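Local atomic coordinates of histidinol-phosphate aminotransferase (Clostridium acetobutylicum, PDB entry 3FTB), a protein that probably acts as a pyridoxal-phosphate-dependent aminotransferase, most likely the histidinol-phosphate transaminase of histidine biosynthesis. Residues N34-F44 with T214-I222; W271-I280 with R291-F299. All coordinates share one frame; numbering follows the deposited sequence.

Contact 1: residues N34-F44 with T214-I222; sequences NINPLGIPKSF and TKFFAMPGI. With PO4 (phosphate ion), chain E.
I35 and K215 cross at about a right angle, the CD1 end of the isoleucine lying against the middle of the lysine chain, with I35 CD1 only 3.4 Å from K215 CD, a tight fit. The other branch, CG2, lies against A218 and the ring of P220. Next along, the backbone N of N36 gives a hydrogen bond to K215 O at 3.2 Å. The same oxygen closes the type I turn K215-A218 by accepting from A218 N, and the two donors come from opposite faces of its carbonyl plane. With CG swung anti to its own N (chi1 -168°), the N36 amide works both ways: ND2 bonds F216 O at 3.0 Å, a bent bond of 131°, while OD1 takes L38 N in an Asx turn. Beyond it, the A218 methyl is pressed onto G39 O, with CB 3.3 Å away. P41 CG comes to the edge of the F217 ring. M219, extended at its second torsion (chi2 -178°), carries SD to 3.8 Å from F44 CD2, an oblique Met-aromatic contact, and I222 CD1 meets the same ring at CE2. T214 OG1 donates to O2 of a phosphate ion at 2.7 Å; S88, R223 and the A87 amide also bind that ion, consistent with the cofactor-phosphate pocket of a class I and II aminotransferase. K215 NZ is held by Y58 of the second subunit, whose L55 packs on I40, F44 and P220. Within the chain, helix 249-257 covers F44, M219 and I222 through A254, helix 262-285 borders N36 through Y264, and strand 336-340 touches N34.

Contact 2: residues W271-I280 with R291-F299; sequences WIKKERKRFI and RVFSPHANF
The helix 271-280 and the segment 291-299 run in opposite directions, so that I272 CA lies 6.8 Å from N298 CA at one end and I280 CA 7.1 Å from V292 CA at the other. This is the alpha/beta packing of the small domain of a fold-type I aminotransferase: helix 262-285 turns back into strand 289-293, an outermost strand of the five-stranded mixed sheet. At the strand end, I280 turns its CG1 to V292 CG1 at 3.8 Å, while its CD1 reaches toward CG of the P295 ring at 3.9 Å. V300, on the adjacent strand 299-304, backs both I280 and V292. At the other end, W271 CH2 and I272 CG2 both press on N298 CB, the indole standing nearly upright (81°) to the amide; W271 NE1 itself is bonded to K342 O, and N298 ND2 to N34 O. Between these two packed ends lies R276. Its CG is anti to the backbone N (chi1 -179°), and a bend at chi3 turns the guanidinium over the loop, with H296 CA against one face. NH1 then donates to A297 O at 2.9 Å; the oxygen lies in the guanidinium plane, yet the donor stands 40° above the carbonyl plane.

How the contacts relate
From the N terminus, the chain passes N34-F44 first and meets T214-I222 only some 170 residues later, so contact 1 closes a very long loop that holds six of the seven strands of the large sheet. Contact 2 opens afterwards and closes a short turn between helix 262-285 and the edge strand 289-293; the two are in series, neither nested nor crossed. The centres of contact 1 and contact 2 are about 19 Å apart, yet the two touch in space. N298 ND2 probably hydrogen-bonds N34 O, and the W271 side chain packs on P37 and L38. The N-terminal segment is thereby joined both to the loop after strand 207-212 and to the small five-stranded sheet with its helix.

Contact 1: residues N34-F44 with T214-I222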
loop_
_atom_site.group_PDB
_atom_site.type_symbol
_atom_site.label_atom_id
_atom_site.label_comp_id
_atom_site.label_asym_id
_atom_site.label_seq_id
_atom_site.Cartn_x
_atom_site.Cartn_y
_atom_site.Cartn_z
ATOM N N ASN A 34 -16.374 -12.870 -5.376
ATOM C CA ASN A 34 -17.546 -12.013 -5.218
ATOM C C ASN A 34 -17.281 -10.565 -5.623
ATOM O O ASN A 34 -17.537 -9.637 -4.862
ATOM C CB ASN A 34 -18.055 -12.053 -3.776
ATOM C CG ASN A 34 -18.134 -13.465 -3.212
ATOM O OD1 ASN A 34 -17.790 -13.688 -2.056
ATOM N ND2 ASN A 34 -18.598 -14.414 -4.015
ATOM N N ILE A 35 -16.764 -10.373 -6.827
ATOM C CA ILE A 35 -16.594 -9.032 -7.363
ATOM C C ILE A 35 -17.797 -8.734 -8.239
ATOM O O ILE A 35 -18.362 -9.641 -8.847
ATOM C CB ILE A 35 -15.296 -8.894 -8.193
ATOM C CG1 ILE A 35 -14.080 -9.356 -7.371
ATOM C CG2 ILE A 35 -15.118 -7.444 -8.714
ATOM C CD1 ILE A 35 -13.869 -8.601 -6.042
ATOM N N ASN A 36 -18.187 -7.463 -8.277
ATOM C CA ASN A 36 -19.312 -6.986 -9.077
ATOM C C ASN A 36 -19.120 -7.321 -10.553
ATOM O O ASN A 36 -18.082 -7.013 -11.133
ATOM C CB ASN A 36 -19.462 -5.469 -8.873
ATOM C CG ASN A 36 -20.764 -4.913 -9.425
ATOM O OD1 ASN A 36 -21.166 -5.221 -10.548
ATOM N ND2 ASN A 36 -21.412 -4.055 -8.641
ATOM N N PRO A 37 -20.129 -7.952 -11.168
ATOM C CA PRO A 37 -20.090 -8.429 -12.550
ATOM C C PRO A 37 -20.310 -7.295 -13.553
ATOM O O PRO A 37 -19.909 -7.403 -14.713
ATOM C CB PRO A 37 -21.279 -9.385 -12.578
ATOM C CG PRO A 37 -22.271 -8.636 -11.799
ATOM C CD PRO A 37 -21.460 -8.193 -10.589
ATOM N N LEU A 38 -20.947 -6.220 -13.101
ATOM C CA LEU A 38 -21.257 -5.086 -13.964
ATOM C C LEU A 38 -20.026 -4.243 -14.286
ATOM O O LEU A 38 -20.144 -3.133 -14.810
ATOM C CB LEU A 38 -22.360 -4.238 -13.338
ATOM C CG LEU A 38 -23.687 -4.994 -13.407
ATOM C CD1 LEU A 38 -24.578 -4.711 -12.205
ATOM C CD2 LEU A 38 -24.394 -4.678 -14.716
ATOM N N GLY A 39 -18.851 -4.787 -13.967
ATOM C CA GLY A 39 -17.577 -4.208 -14.351
ATOM C C GLY A 39 -17.182 -2.889 -13.714
ATOM O O GLY A 39 -17.868 -2.370 -12.834
ATOM N N ILE A 40 -16.056 -2.356 -14.188
ATOM C CA ILE A 40 -15.470 -1.106 -13.710
ATOM C C ILE A 40 -16.369 0.086 -14.026
ATOM O O ILE A 40 -16.861 0.205 -15.146
ATOM C CB ILE A 40 -14.087 -0.895 -14.374
ATOM C CG1 ILE A 40 -13.174 -2.099 -14.090
ATOM C CG2 ILE A 40 -13.453 0.420 -13.929
ATOM C CD1 ILE A 40 -11.991 -2.233 -15.047
ATOM N N PRO A 41 -16.592 0.969 -13.036
ATOM C CA PRO A 41 -17.416 2.165 -13.251
ATOM C C PRO A 41 -16.965 2.961 -14.472
ATOM O O PRO A 41 -15.768 3.191 -14.693
ATOM C CB PRO A 41 -17.191 2.983 -11.976
ATOM C CG PRO A 41 -16.894 1.967 -10.947
ATOM C CD PRO A 41 -16.117 0.876 -11.646
ATOM N N LYS A 42 -17.937 3.378 -15.270
ATOM C CA LYS A 42 -17.630 4.079 -16.496
ATOM C C LYS A 42 -16.930 5.391 -16.174
ATOM O O LYS A 42 -16.284 5.984 -17.034
ATOM C CB LYS A 42 -18.905 4.295 -17.309
ATOM C CG LYS A 42 -19.513 2.991 -17.812
ATOM C CD LYS A 42 -20.612 3.215 -18.847
ATOM C CE LYS A 42 -21.204 1.896 -19.348
ATOM N NZ LYS A 42 -22.035 1.224 -18.312
ATOM N N SER A 43 -17.041 5.826 -14.922
ATOM C CA SER A 43 -16.467 7.099 -14.498
ATOM C C SER A 43 -14.971 7.001 -14.183
ATOM O O SER A 43 -14.304 8.010 -13.947
ATOM C CB SER A 43 -17.225 7.650 -13.289
ATOM O OG SER A 43 -17.107 6.793 -12.166
ATOM N N PHE A 44 -14.440 5.788 -14.180
ATOM C CA PHE A 44 -13.016 5.623 -13.962
ATOM C C PHE A 44 -12.259 5.799 -15.272
ATOM O O PHE A 44 -11.191 6.405 -15.310
ATOM C CB PHE A 44 -12.699 4.258 -13.369
ATOM C CG PHE A 44 -11.237 4.044 -13.149
ATOM C CD1 PHE A 44 -10.423 3.595 -14.183
ATOM C CD2 PHE A 44 -10.663 4.331 -11.922
ATOM C CE1 PHE A 44 -9.068 3.415 -13.994
ATOM C CE2 PHE A 44 -9.311 4.145 -11.722
ATOM C CZ PHE A 44 -8.510 3.690 -12.762
ATOM N N THR A 214 -13.589 -2.325 -3.248
ATOM C CA THR A 214 -13.036 -3.533 -3.861
ATOM C C THR A 214 -14.075 -4.509 -4.400
ATOM O O THR A 214 -13.892 -5.086 -5.459
ATOM C CB THR A 214 -12.160 -4.280 -2.853
ATOM O OG1 THR A 214 -11.303 -3.342 -2.190
ATOM C CG2 THR A 214 -11.331 -5.335 -3.554
ATOM N N LYS A 215 -15.163 -4.699 -3.665
ATOM C CA LYS A 215 -16.173 -5.655 -4.074
ATOM C C LYS A 215 -17.239 -4.969 -4.918
ATOM O O LYS A 215 -17.398 -5.285 -6.099
ATOM C CB LYS A 215 -16.800 -6.338 -2.847
ATOM C CG LYS A 215 -15.843 -7.235 -2.058
ATOM C CD LYS A 215 -15.247 -8.334 -2.934
ATOM C CE LYS A 215 -14.561 -9.425 -2.108
ATOM N NZ LYS A 215 -13.271 -8.971 -1.519
ATOM N N PHE A 216 -17.942 -4.014 -4.315
ATOM C CA PHE A 216 -19.081 -3.355 -4.956
ATOM C C PHE A 216 -18.745 -2.490 -6.178
ATOM O O PHE A 216 -19.576 -2.334 -7.083
ATOM C CB PHE A 216 -19.851 -2.521 -3.936
ATOM C CG PHE A 216 -21.145 -1.963 -4.461
ATOM C CD1 PHE A 216 -22.205 -2.798 -4.774
ATOM C CD2 PHE A 216 -21.306 -0.597 -4.632
ATOM C CE1 PHE A 216 -23.399 -2.279 -5.253
ATOM C CE2 PHE A 216 -22.489 -0.081 -5.108
ATOM C CZ PHE A 216 -23.536 -0.921 -5.418
ATOM N N PHE A 217 -17.538 -1.925 -6.199
ATOM C CA PHE A 217 -17.121 -1.041 -7.288
ATOM C C PHE A 217 -16.216 -1.746 -8.285
ATOM O O PHE A 217 -15.653 -1.106 -9.183
ATOM C CB PHE A 217 -16.448 0.237 -6.748
ATOM C CG PHE A 217 -17.420 1.225 -6.156
ATOM C CD1 PHE A 217 -17.647 1.262 -4.790
ATOM C CD2 PHE A 217 -18.125 2.096 -6.971
ATOM C CE1 PHE A 217 -18.551 2.153 -4.238
ATOM C CE2 PHE A 217 -19.034 2.989 -6.434
ATOM C CZ PHE A 217 -19.249 3.016 -5.055
ATOM N N ALA A 218 -16.086 -3.061 -8.109
ATOM C CA ALA A 218 -15.446 -3.957 -9.078
ATOM C C ALA A 218 -13.956 -3.705 -9.311
ATOM O O ALA A 218 -13.389 -4.196 -10.306
ATOM C CB ALA A 218 -16.201 -3.939 -10.417
ATOM N N MET A 219 -13.320 -2.967 -8.398
ATOM C CA MET A 219 -11.929 -2.551 -8.592
ATOM C C MET A 219 -10.959 -3.086 -7.518
ATOM O O MET A 219 -10.427 -2.304 -6.731
ATOM C CB MET A 219 -11.836 -1.010 -8.694
ATOM C CG MET A 219 -12.470 -0.397 -9.971
ATOM S SD MET A 219 -12.350 1.421 -10.202
ATOM C CE MET A 219 -13.246 1.981 -8.756
ATOM N N PRO A 220 -10.724 -4.419 -7.481
ATOM C CA PRO A 220 -9.749 -4.938 -6.504
ATOM C C PRO A 220 -8.273 -4.593 -6.783
ATOM O O PRO A 220 -7.497 -4.459 -5.833
ATOM C CB PRO A 220 -9.966 -6.461 -6.562
ATOM C CG PRO A 220 -10.662 -6.699 -7.870
ATOM C CD PRO A 220 -11.552 -5.509 -8.031
ATOM N N GLY A 221 -7.891 -4.447 -8.050
ATOM C CA GLY A 221 -6.501 -4.190 -8.396
ATOM C C GLY A 221 -6.013 -2.793 -8.043
ATOM O O GLY A 221 -4.822 -2.471 -8.181
ATOM N N ILE A 222 -6.936 -1.958 -7.580
ATOM C CA ILE A 222 -6.615 -0.572 -7.264
ATOM C C ILE A 222 -6.167 -0.460 -5.802
ATOM O O ILE A 222 -5.399 0.437 -5.434
ATOM C CB ILE A 222 -7.820 0.354 -7.569
ATOM C CG1 ILE A 222 -7.369 1.593 -8.341
ATOM C CG2 ILE A 222 -8.614 0.690 -6.298
ATOM C CD1 ILE A 222 -8.503 2.301 -9.028
HETATM P P PO4 E . -9.565 -5.759 -0.001
HETATM O O1 PO4 E . -8.229 -5.486 0.640
HETATM O O2 PO4 E . -10.445 -4.549 0.105
HETATM O O3 PO4 E . -9.403 -6.070 -1.467
HETATM O O4 PO4 E . -10.217 -6.903 0.732
#

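Contact 2: residues W271-I280 with R291-F299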
loop_
_atom_site.group_PDB
_atom_site.type_symbol
_atom_site.label_atom_id
_atom_site.label_comp_id
_atom_site.label_asym_id
_atom_site.label_seq_id
_atom_site.Cartn_x
_atom_site.Cartn_y
_atom_site.Cartn_z
ATOM N N TRP A 271 -29.365 -4.769 -10.532
ATOM C CA TRP A 271 -28.898 -6.113 -10.798
ATOM C C TRP A 271 -29.258 -7.074 -9.661
ATOM O O TRP A 271 -30.179 -7.871 -9.816
ATOM C CB TRP A 271 -27.398 -6.108 -11.123
ATOM C CG TRP A 271 -26.724 -7.397 -10.840
ATOM C CD1 TRP A 271 -27.058 -8.625 -11.333
ATOM C CD2 TRP A 271 -25.590 -7.597 -9.996
ATOM N NE1 TRP A 271 -26.205 -9.579 -10.839
ATOM C CE2 TRP A 271 -25.293 -8.975 -10.017
ATOM C CE3 TRP A 271 -24.797 -6.746 -9.221
ATOM C CZ2 TRP A 271 -24.239 -9.521 -9.291
ATOM C CZ3 TRP A 271 -23.746 -7.292 -8.501
ATOM C CH2 TRP A 271 -23.481 -8.665 -8.536
ATOM N N ILE A 272 -28.571 -6.983 -8.520
ATOM C CA ILE A 272 -28.753 -7.978 -7.448
ATOM C C ILE A 272 -30.138 -8.051 -6.851
ATOM O O ILE A 272 -30.516 -9.091 -6.335
ATOM C CB ILE A 272 -27.783 -7.815 -6.250
ATOM C CG1 ILE A 272 -27.356 -6.357 -6.097
ATOM C CG2 ILE A 272 -26.632 -8.833 -6.325
ATOM C CD1 ILE A 272 -28.425 -5.471 -5.482
ATOM N N LYS A 273 -30.877 -6.948 -6.871
ATOM C CA LYS A 273 -32.237 -6.980 -6.352
ATOM C C LYS A 273 -33.003 -8.114 -7.034
ATOM O O LYS A 273 -33.455 -9.052 -6.378
ATOM C CB LYS A 273 -32.930 -5.630 -6.541
ATOM C CG LYS A 273 -32.399 -4.533 -5.616
ATOM C CD LYS A 273 -33.258 -3.277 -5.694
ATOM C CE LYS A 273 -32.711 -2.156 -4.818
ATOM N NZ LYS A 273 -32.692 -2.500 -3.370
ATOM N N LYS A 274 -33.100 -8.032 -8.358
ATOM C CA LYS A 274 -33.706 -9.076 -9.176
ATOM C C LYS A 274 -32.934 -10.387 -9.139
ATOM O O LYS A 274 -33.432 -11.406 -8.663
ATOM C CB LYS A 274 -33.791 -8.623 -10.633
ATOM C CG LYS A 274 -34.794 -7.523 -10.906
ATOM C CD LYS A 274 -35.167 -7.508 -12.380
ATOM C CE LYS A 274 -35.772 -6.171 -12.790
ATOM N NZ LYS A 274 -34.751 -5.087 -12.893
ATOM N N GLU A 275 -31.720 -10.353 -9.675
ATOM C CA GLU A 275 -30.924 -11.560 -9.835
ATOM C C GLU A 275 -30.779 -12.355 -8.534
ATOM O O GLU A 275 -30.948 -13.578 -8.524
ATOM C CB GLU A 275 -29.561 -11.236 -10.459
ATOM C CG GLU A 275 -28.805 -12.458 -10.961
ATOM C CD GLU A 275 -29.665 -13.379 -11.827
ATOM O OE1 GLU A 275 -30.635 -12.882 -12.436
ATOM O OE2 GLU A 275 -29.369 -14.597 -11.905
ATOM N N ARG A 276 -30.491 -11.672 -7.431
ATOM C CA ARG A 276 -30.340 -12.381 -6.163
ATOM C C ARG A 276 -31.609 -13.155 -5.853
ATOM O O ARG A 276 -31.552 -14.297 -5.414
ATOM C CB ARG A 276 -30.004 -11.440 -5.001
ATOM C CG ARG A 276 -29.816 -12.166 -3.661
ATOM C CD ARG A 276 -29.424 -11.220 -2.528
ATOM N NE ARG A 276 -30.232 -10.003 -2.528
ATOM C CZ ARG A 276 -29.732 -8.769 -2.489
ATOM N NH1 ARG A 276 -28.419 -8.586 -2.415
ATOM N NH2 ARG A 276 -30.543 -7.717 -2.518
ATOM N N LYS A 277 -32.754 -12.522 -6.091
ATOM C CA LYS A 277 -34.050 -13.128 -5.798
ATOM C C LYS A 277 -34.306 -14.368 -6.650
ATOM O O LYS A 277 -34.812 -15.372 -6.152
ATOM C CB LYS A 277 -35.180 -12.107 -5.989
ATOM C CG LYS A 277 -36.525 -12.553 -5.441
ATOM C CD LYS A 277 -37.576 -11.467 -5.610
ATOM C CE LYS A 277 -38.967 -11.990 -5.270
ATOM N NZ LYS A 277 -39.396 -13.084 -6.190
ATOM N N ARG A 278 -33.949 -14.293 -7.929
ATOM C CA ARG A 278 -34.137 -15.412 -8.846
ATOM C C ARG A 278 -33.154 -16.533 -8.540
ATOM O O ARG A 278 -33.537 -17.690 -8.380
ATOM C CB ARG A 278 -33.952 -14.957 -10.298
ATOM C CG ARG A 278 -34.375 -15.991 -11.334
ATOM C CD ARG A 278 -33.874 -15.628 -12.724
ATOM N NE ARG A 278 -32.427 -15.790 -12.836
ATOM C CZ ARG A 278 -31.830 -16.750 -13.538
ATOM N NH1 ARG A 278 -32.558 -17.638 -14.198
ATOM N NH2 ARG A 278 -30.504 -16.821 -13.585
ATOM N N PHE A 279 -31.878 -16.175 -8.475
ATOM C CA PHE A 279 -30.815 -17.131 -8.194
ATOM C C PHE A 279 -31.211 -18.068 -7.043
ATOM O O PHE A 279 -31.070 -19.293 -7.136
ATOM C CB PHE A 279 -29.508 -16.380 -7.875
ATOM C CG PHE A 279 -28.286 -17.253 -7.898
ATOM C CD1 PHE A 279 -27.901 -17.903 -9.063
ATOM C CD2 PHE A 279 -27.529 -17.440 -6.755
ATOM C CE1 PHE A 279 -26.787 -18.702 -9.086
ATOM C CE2 PHE A 279 -26.414 -18.249 -6.776
ATOM C CZ PHE A 279 -26.045 -18.881 -7.947
ATOM N N ILE A 280 -31.732 -17.485 -5.968
ATOM C CA ILE A 280 -32.086 -18.249 -4.779
ATOM C C ILE A 280 -33.292 -19.170 -5.009
ATOM O O ILE A 280 -33.419 -20.210 -4.353
ATOM C CB ILE A 280 -32.362 -17.322 -3.577
ATOM C CG1 ILE A 280 -31.060 -16.975 -2.835
ATOM C CG2 ILE A 280 -33.340 -17.979 -2.611
ATOM C CD1 ILE A 280 -29.925 -16.462 -3.716
ATOM N N ARG A 291 -30.584 -26.608 1.905
ATOM C CA ARG A 291 -31.021 -25.310 2.404
ATOM C C ARG A 291 -30.202 -24.161 1.835
ATOM O O ARG A 291 -28.965 -24.200 1.798
ATOM C CB ARG A 291 -30.978 -25.256 3.934
ATOM C CG ARG A 291 -31.356 -23.888 4.479
ATOM C CD ARG A 291 -31.274 -23.796 5.996
ATOM N NE ARG A 291 -31.636 -22.452 6.451
ATOM C CZ ARG A 291 -31.660 -22.057 7.722
ATOM N NH1 ARG A 291 -31.348 -22.898 8.700
ATOM N NH2 ARG A 291 -32.004 -20.812 8.015
ATOM N N VAL A 292 -30.916 -23.136 1.391
ATOM C CA VAL A 292 -30.317 -21.867 1.010
ATOM C C VAL A 292 -30.538 -20.838 2.139
ATOM O O VAL A 292 -31.682 -20.524 2.494
ATOM C CB VAL A 292 -30.936 -21.359 -0.327
ATOM C CG1 VAL A 292 -30.382 -20.005 -0.726
ATOM C CG2 VAL A 292 -30.712 -22.373 -1.430
ATOM N N PHE A 293 -29.446 -20.332 2.714
ATOM C CA PHE A 293 -29.516 -19.243 3.686
ATOM C C PHE A 293 -29.697 -17.908 2.955
ATOM O O PHE A 293 -29.024 -17.648 1.956
ATOM C CB PHE A 293 -28.251 -19.206 4.555
ATOM C CG PHE A 293 -28.075 -20.416 5.434
ATOM C CD1 PHE A 293 -27.370 -21.527 4.980
ATOM C CD2 PHE A 293 -28.604 -20.440 6.722
ATOM C CE1 PHE A 293 -27.202 -22.646 5.794
ATOM C CE2 PHE A 293 -28.443 -21.552 7.543
ATOM C CZ PHE A 293 -27.742 -22.656 7.080
ATOM N N SER A 294 -30.605 -17.070 3.446
ATOM C CA SER A 294 -30.945 -15.817 2.767
ATOM C C SER A 294 -29.833 -14.757 2.835
ATOM O O SER A 294 -29.424 -14.336 3.926
ATOM C CB SER A 294 -32.259 -15.249 3.306
ATOM O OG SER A 294 -32.636 -14.089 2.583
ATOM N N PRO A 295 -29.351 -14.320 1.655
ATOM C CA PRO A 295 -28.231 -13.391 1.495
ATOM C C PRO A 295 -28.701 -11.952 1.456
ATOM O O PRO A 295 -29.874 -11.690 1.189
ATOM C CB PRO A 295 -27.678 -13.747 0.106
ATOM C CG PRO A 295 -28.669 -14.713 -0.520
ATOM C CD PRO A 295 -29.875 -14.753 0.349
ATOM N N HIS A 296 -27.790 -11.021 1.698
ATOM C CA HIS A 296 -28.125 -9.612 1.564
ATOM C C HIS A 296 -27.084 -8.861 0.767
ATOM O O HIS A 296 -27.136 -7.641 0.665
ATOM C CB HIS A 296 -28.397 -8.986 2.931
ATOM C CG HIS A 296 -29.706 -9.413 3.511
ATOM N ND1 HIS A 296 -29.864 -10.603 4.192
ATOM C CD2 HIS A 296 -30.930 -8.837 3.467
ATOM C CE1 HIS A 296 -31.127 -10.732 4.559
ATOM N NE2 HIS A 296 -31.794 -9.673 4.136
ATOM N N ALA A 297 -26.143 -9.613 0.199
ATOM C CA ALA A 297 -25.135 -9.068 -0.704
ATOM C C ALA A 297 -25.088 -9.896 -1.985
ATOM O O ALA A 297 -26.113 -10.408 -2.436
ATOM C CB ALA A 297 -23.758 -9.038 -0.025
ATOM N N ASN A 298 -23.899 -10.056 -2.559
ATOM C CA ASN A 298 -23.761 -10.807 -3.814
ATOM C C ASN A 298 -23.188 -12.231 -3.668
ATOM O O ASN A 298 -22.377 -12.681 -4.491
ATOM C CB ASN A 298 -22.963 -9.995 -4.842
ATOM C CG ASN A 298 -21.538 -9.747 -4.397
ATOM O OD1 ASN A 298 -21.279 -9.587 -3.208
ATOM N ND2 ASN A 298 -20.601 -9.740 -5.346
ATOM N N PHE A 299 -23.644 -12.947 -2.639
ATOM C CA PHE A 299 -23.288 -14.348 -2.444
ATOM C C PHE A 299 -24.333 -15.061 -1.585
ATOM O O PHE A 299 -25.105 -14.420 -0.872
ATOM C CB PHE A 299 -21.900 -14.473 -1.818
ATOM C CG PHE A 299 -21.731 -13.654 -0.574
ATOM C CD1 PHE A 299 -22.154 -14.137 0.654
ATOM C CD2 PHE A 299 -21.156 -12.393 -0.632
ATOM C CE1 PHE A 299 -22.008 -13.379 1.806
ATOM C CE2 PHE A 299 -21.012 -11.635 0.505
ATOM C CZ PHE A 299 -21.433 -12.128 1.729
#